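Local coordinates for glutamate ABC superfamily ATP binding cassette transporter, binding protein (Enterococcus faecium DO, PDB 5EYF) that binds L-glutamate and probably delivers it to an ABC transporter for uptake, as a family 3 bacterial solute-binding protein, at residues D42-K47 against Q233-N238; K51-D56 against L212-Q217. All coordinates share one frame; numbering follows the deposited sequence. Where two conformers were deposited one is given.

In the fold
Both contacts use helix 41-54. Contact 1 joins its N-terminal half to the end of helix 227-235, and contact 2 joins its C-terminal end to helix 209-225. Helix 209-225 precedes helix 227-235, while 51-56 follows 42-47; contact 2 is therefore nested inside the loop that contact 1 closes. The contact centres lie about 17 Å apart. Contact 1 is polar, whereas the side chains of contact 2 meet through apolar groups. Contact 1 is nearer the glutamate site: the side chain of W235 is about 11 Å from that of T85 and about 12 Å from that of K22, both glutamate-binding residues. Contact 2 lies away from the annotated sites.

Contact 1 (D42-K47 against Q233-N238); sequences DVDIAK and QKWFPN
D44 on helix 41-54 meets K234 and W235 at the end of helix 227-235 in a small polar contact at the protein surface. It rests on one carboxylate oxygen. D44 OD2 accepts from K234 NZ at 2.7 Å, which makes a salt bridge, and from W235 NE1 at 2.8 Å. The ammonium group uses the syn lone pair of OD2. The indole N-H comes from above the carboxylate plane, 50° out of it. Its bond is nearly straight, with an angle of 168° at the hydrogen, and OD2 lies almost in the ring plane at the indole edge. The two donors thus reach OD2 from different directions.

In this periplasmic-binding-protein type of fold, the contact ties a helix from early in the chain to one near its C-terminal end. K234 reaches D44 with an extended chain, its CG turned anti to the backbone N (chi1 174°). On the way K234 CG lies 3.8 Å above one face of the W235 indole, toward the rim, so the aliphatic part of K234 also packs on the indole. The positive charge of K234 probably helps keep D44 ionised. Just after the helix, the ring of F236 meets those of F28, F41, F103 and Y232. On helix 41-54, D42 is hydrogen-bonded to Y102 OH and to the backbone N of T85, a glutamate-binding residue.

Contact 2 (K51-D56 against L212-Q217); sequences KKILGD and LKAVNQ
I53 packs against A214 and V215 with the end of its longer branch. I53 CD1 lies 4.0 Å from A214 CB and 3.9 Å from V215 CG2. I53 CG1, a methylene, rests on the backbone O of A214 at a van der Waals distance of 3.8 Å. The branch therefore touches both side chains and the backbone of helix 209-225. Its torsions explain the reach: CG1 stands anti to the carbonyl carbon (chi1 -62°), and CD1 continues the chain in an extended form (chi2 -179°). The small side chain of A214 points toward helix 41-54, and the CA atoms of I53 and A214 are 6.3 Å apart. The CB of V215 points away, yet its CG2 branch still meets CD1.

This is helix-to-helix packing between helix 41-54 and helix 209-225, away from the annotated sites. L8 on helix 7-14 touches both I53 and A214, F211 also packs on I53, and V215 reaches I202 and I204 of strand 198-205. Helix 41-54 ends here. G55 leaves helical geometry with a positive phi of 91°, and a weak bond runs from its N to K51 O. K51 NZ is hydrogen-bonded to D56 O at 2.7 Å. The side chains meet by van der Waals contact, which sets little direction; the K52-D225 salt bridge beside it adds a directed polar link between the two helices.

Contact 1 (D42-K47 against Q233-N238)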
loop_
_atom_site.group_PDB
_atom_site.type_symbol
_atom_site.label_atom_id
_atom_site.label_comp_id
_atom_site.label_asym_id
_atom_site.label_seq_id
_atom_site.Cartn_x
_atom_site.Cartn_y
_atom_site.Cartn_z
ATOM N N ASP B 42 -3.860 -16.669 -0.100
ATOM C CA ASP B 42 -4.708 -16.493 -1.284
ATOM C C ASP B 42 -5.764 -17.592 -1.363
ATOM O O ASP B 42 -6.923 -17.325 -1.699
ATOM C CB ASP B 42 -3.884 -16.534 -2.581
ATOM C CG ASP B 42 -3.110 -15.264 -2.866
ATOM O OD1 ASP B 42 -3.432 -14.180 -2.307
ATOM O OD2 ASP B 42 -2.166 -15.381 -3.707
ATOM N N VAL B 43 -5.360 -18.845 -1.094
ATOM C CA VAL B 43 -6.299 -19.968 -1.079
ATOM C C VAL B 43 -7.401 -19.737 -0.045
ATOM O O VAL B 43 -8.591 -19.973 -0.313
ATOM C CB VAL B 43 -5.541 -21.281 -0.815
ATOM C CG1 VAL B 43 -6.526 -22.442 -0.575
ATOM C CG2 VAL B 43 -4.630 -21.594 -1.984
ATOM N N ASP B 44 -7.029 -19.294 1.157
ATOM C CA ASP B 44 -8.048 -19.119 2.202
ATOM C C ASP B 44 -8.995 -17.964 1.896
ATOM O O ASP B 44 -10.199 -18.033 2.195
ATOM C CB ASP B 44 -7.385 -18.915 3.564
ATOM C CG ASP B 44 -6.872 -20.226 4.163
ATOM O OD1 ASP B 44 -7.091 -21.310 3.559
ATOM O OD2 ASP B 44 -6.252 -20.173 5.243
ATOM N N ILE B 45 -8.463 -16.873 1.356
ATOM C CA ILE B 45 -9.323 -15.780 0.911
ATOM C C ILE B 45 -10.295 -16.275 -0.161
ATOM O O ILE B 45 -11.490 -15.942 -0.144
ATOM C CB ILE B 45 -8.463 -14.590 0.420
ATOM C CG1 ILE B 45 -7.667 -13.922 1.598
ATOM C CG2 ILE B 45 -9.305 -13.550 -0.268
ATOM C CD1 ILE B 45 -8.542 -13.119 2.563
ATOM N N ALA B 46 -9.797 -17.054 -1.138
ATOM C CA ALA B 46 -10.669 -17.605 -2.181
ATOM C C ALA B 46 -11.801 -18.437 -1.590
ATOM O O ALA B 46 -12.958 -18.319 -2.010
ATOM C CB ALA B 46 -9.845 -18.470 -3.131
ATOM N N LYS B 47 -11.474 -19.324 -0.648
ATOM C CA LYS B 47 -12.515 -20.159 -0.039
ATOM C C LYS B 47 -13.545 -19.301 0.686
ATOM O O LYS B 47 -14.757 -19.540 0.572
ATOM C CB LYS B 47 -11.882 -21.171 0.915
ATOM C CG LYS B 47 -11.021 -22.211 0.216
ATOM C CD LYS B 47 -10.338 -23.098 1.213
ATOM C CE LYS B 47 -9.631 -24.224 0.520
ATOM N NZ LYS B 47 -9.198 -25.274 1.497
ATOM N N GLN B 233 -4.449 -13.129 10.234
ATOM C CA GLN B 233 -3.742 -13.530 11.450
ATOM C C GLN B 233 -3.200 -14.952 11.366
ATOM O O GLN B 233 -2.191 -15.267 12.006
ATOM C CB GLN B 233 -4.673 -13.391 12.654
ATOM C CG GLN B 233 -5.013 -11.949 12.954
ATOM C CD GLN B 233 -6.195 -11.757 13.895
ATOM O OE1 GLN B 233 -6.947 -10.760 13.786
ATOM N NE2 GLN B 233 -6.341 -12.671 14.853
ATOM N N LYS B 234 -3.863 -15.824 10.602
ATOM C CA LYS B 234 -3.397 -17.198 10.428
ATOM C C LYS B 234 -2.070 -17.251 9.683
ATOM O O LYS B 234 -1.173 -18.024 10.051
ATOM C CB LYS B 234 -4.460 -18.005 9.676
ATOM C CG LYS B 234 -4.029 -19.441 9.301
ATOM C CD LYS B 234 -5.145 -20.170 8.550
ATOM C CE LYS B 234 -4.645 -21.425 7.874
ATOM N NZ LYS B 234 -5.703 -22.076 7.046
ATOM N N TRP B 235 -1.922 -16.430 8.643
ATOM C CA TRP B 235 -0.769 -16.506 7.747
ATOM C C TRP B 235 0.342 -15.512 8.072
ATOM O O TRP B 235 1.509 -15.814 7.808
ATOM C CB TRP B 235 -1.225 -16.324 6.283
ATOM C CG TRP B 235 -2.042 -17.532 5.880
ATOM C CD1 TRP B 235 -3.414 -17.639 5.837
ATOM C CD2 TRP B 235 -1.532 -18.829 5.591
ATOM N NE1 TRP B 235 -3.777 -18.920 5.495
ATOM C CE2 TRP B 235 -2.641 -19.666 5.329
ATOM C CE3 TRP B 235 -0.244 -19.360 5.486
ATOM C CZ2 TRP B 235 -2.501 -21.019 4.992
ATOM C CZ3 TRP B 235 -0.107 -20.687 5.142
ATOM C CH2 TRP B 235 -1.231 -21.506 4.907
ATOM N N PHE B 236 0.021 -14.356 8.654
ATOM C CA PHE B 236 1.002 -13.298 8.916
ATOM C C PHE B 236 0.929 -12.822 10.363
ATOM O O PHE B 236 0.796 -11.621 10.632
ATOM C CB PHE B 236 0.775 -12.144 7.944
ATOM C CG PHE B 236 0.758 -12.585 6.545
ATOM C CD1 PHE B 236 1.936 -12.979 5.937
ATOM C CD2 PHE B 236 -0.437 -12.710 5.848
ATOM C CE1 PHE B 236 1.930 -13.446 4.657
ATOM C CE2 PHE B 236 -0.438 -13.209 4.557
ATOM C CZ PHE B 236 0.747 -13.557 3.958
ATOM N N PRO B 237 1.072 -13.734 11.325
ATOM C CA PRO B 237 0.852 -13.351 12.726
ATOM C C PRO B 237 1.846 -12.329 13.252
ATOM O O PRO B 237 1.514 -11.586 14.185
ATOM C CB PRO B 237 0.971 -14.683 13.473
ATOM C CG PRO B 237 1.844 -15.549 12.596
ATOM C CD PRO B 237 1.450 -15.164 11.198
ATOM N N ASN B 238 3.047 -12.245 12.684
ATOM C CA ASN B 238 4.062 -11.328 13.190
ATOM C C ASN B 238 4.421 -10.239 12.189
ATOM O O ASN B 238 5.418 -9.533 12.390
ATOM C CB ASN B 238 5.321 -12.099 13.598
ATOM C CG ASN B 238 5.056 -13.073 14.723
ATOM O OD1 ASN B 238 4.236 -12.803 15.610
ATOM N ND2 ASN B 238 5.741 -14.211 14.700
#

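Contact 2 (K51-D56 against L212-Q217)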
loop_
_atom_site.group_PDB
_atom_site.type_symbol
_atom_site.label_atom_id
_atom_site.label_comp_id
_atom_site.label_asym_id
_atom_site.label_seq_id
_atom_site.Cartn_x
_atom_site.Cartn_y
_atom_site.Cartn_z
ATOM N N LYS B 51 -17.661 -18.867 -0.161
ATOM C CA LYS B 51 -18.775 -19.102 0.761
ATOM C C LYS B 51 -19.687 -17.878 0.885
ATOM O O LYS B 51 -20.907 -18.027 1.075
ATOM C CB LYS B 51 -18.241 -19.522 2.135
ATOM C CG LYS B 51 -17.503 -20.870 2.141
ATOM C CD LYS B 51 -18.380 -22.015 1.623
ATOM C CE LYS B 51 -17.749 -23.379 1.946
ATOM N NZ LYS B 51 -18.416 -24.537 1.260
ATOM N N LYS B 52 -19.132 -16.668 0.802
ATOM C CA LYS B 52 -19.986 -15.480 0.791
ATOM C C LYS B 52 -20.855 -15.435 -0.462
ATOM O O LYS B 52 -22.040 -15.085 -0.393
ATOM C CB LYS B 52 -19.136 -14.204 0.881
ATOM C CG LYS B 52 -18.353 -14.016 2.184
ATOM C CD LYS B 52 -19.249 -14.034 3.408
ATOM C CE LYS B 52 -18.493 -13.499 4.614
ATOM N NZ LYS B 52 -19.331 -13.745 5.836
ATOM N N ILE B 53 -20.284 -15.755 -1.627
ATOM C CA ILE B 53 -21.027 -15.588 -2.870
ATOM C C ILE B 53 -22.083 -16.671 -3.008
ATOM O O ILE B 53 -23.257 -16.393 -3.304
ATOM C CB ILE B 53 -20.063 -15.584 -4.075
ATOM C CG1 ILE B 53 -19.101 -14.407 -3.965
ATOM C CG2 ILE B 53 -20.841 -15.593 -5.426
ATOM C CD1 ILE B 53 -18.110 -14.323 -5.141
ATOM N N LEU B 54 -21.680 -17.925 -2.808
ATOM C CA LEU B 54 -22.531 -19.070 -3.072
ATOM C C LEU B 54 -23.232 -19.595 -1.836
ATOM O O LEU B 54 -24.159 -20.403 -1.966
ATOM C CB LEU B 54 -21.698 -20.200 -3.679
ATOM C CG LEU B 54 -20.983 -19.872 -4.990
ATOM C CD1 LEU B 54 -20.250 -21.113 -5.525
ATOM C CD2 LEU B 54 -21.981 -19.319 -6.032
ATOM N N GLY B 55 -22.808 -19.189 -0.656
ATOM C CA GLY B 55 -23.379 -19.732 0.556
ATOM C C GLY B 55 -22.616 -20.939 1.057
ATOM O O GLY B 55 -21.581 -21.347 0.514
ATOM N N ASP B 56 -23.184 -21.524 2.116
ATOM C CA ASP B 56 -22.502 -22.521 2.941
ATOM C C ASP B 56 -21.893 -23.649 2.133
ATOM O O ASP B 56 -20.775 -24.093 2.419
ATOM C CB ASP B 56 -23.475 -23.139 3.946
ATOM C CG ASP B 56 -23.680 -22.287 5.162
ATOM O OD1 ASP B 56 -22.917 -21.308 5.348
ATOM O OD2 ASP B 56 -24.603 -22.624 5.938
ATOM N N LEU B 212 -17.604 -9.649 -10.584
ATOM C CA LEU B 212 -16.718 -8.691 -9.922
ATOM C C LEU B 212 -17.420 -8.020 -8.742
ATOM O O LEU B 212 -16.856 -7.920 -7.643
ATOM C CB LEU B 212 -16.227 -7.644 -10.929
ATOM C CG LEU B 212 -15.403 -6.500 -10.341
ATOM C CD1 LEU B 212 -14.089 -6.983 -9.714
ATOM C CD2 LEU B 212 -15.106 -5.477 -11.440
ATOM N N LYS B 213 -18.658 -7.561 -8.951
ATOM C CA LYS B 213 -19.421 -6.952 -7.865
ATOM C C LYS B 213 -19.633 -7.933 -6.720
ATOM O O LYS B 213 -19.547 -7.551 -5.547
ATOM C CB LYS B 213 -20.774 -6.449 -8.376
ATOM C CG LYS B 213 -20.734 -5.107 -9.081
ATOM C CD LYS B 213 -22.128 -4.659 -9.536
ATOM C CE LYS B 213 -22.213 -4.515 -11.050
ATOM N NZ LYS B 213 -21.255 -3.522 -11.583
ATOM N N ALA B 214 -19.914 -9.200 -7.047
ATOM C CA ALA B 214 -20.082 -10.226 -6.018
ATOM C C ALA B 214 -18.798 -10.439 -5.214
ATOM O O ALA B 214 -18.851 -10.616 -3.992
ATOM C CB ALA B 214 -20.529 -11.543 -6.660
ATOM N N VAL B 215 -17.643 -10.471 -5.888
ATOM C CA VAL B 215 -16.372 -10.632 -5.187
ATOM C C VAL B 215 -16.111 -9.444 -4.270
ATOM O O VAL B 215 -15.689 -9.613 -3.114
ATOM C CB VAL B 215 -15.236 -10.814 -6.213
ATOM C CG1 VAL B 215 -13.860 -10.709 -5.551
ATOM C CG2 VAL B 215 -15.400 -12.154 -6.949
ATOM N N ASN B 216 -16.372 -8.231 -4.756
ATOM C CA ASN B 216 -16.139 -7.064 -3.898
ATOM C C ASN B 216 -17.085 -7.040 -2.706
ATOM O O ASN B 216 -16.683 -6.657 -1.602
ATOM C CB ASN B 216 -16.269 -5.765 -4.697
ATOM C CG ASN B 216 -15.001 -5.441 -5.439
ATOM O OD1 ASN B 216 -13.916 -5.876 -5.036
ATOM N ND2 ASN B 216 -15.119 -4.717 -6.543
ATOM N N GLN B 217 -18.337 -7.454 -2.913
ATOM C CA GLN B 217 -19.279 -7.518 -1.809
ATOM C C GLN B 217 -18.845 -8.558 -0.790
ATOM O O GLN B 217 -18.957 -8.339 0.419
ATOM C CB GLN B 217 -20.676 -7.845 -2.357
ATOM C CG GLN B 217 -21.763 -8.019 -1.306
ATOM C CD GLN B 217 -22.083 -6.737 -0.578
ATOM O OE1 GLN B 217 -21.942 -5.650 -1.130
ATOM N NE2 GLN B 217 -22.520 -6.856 0.675
#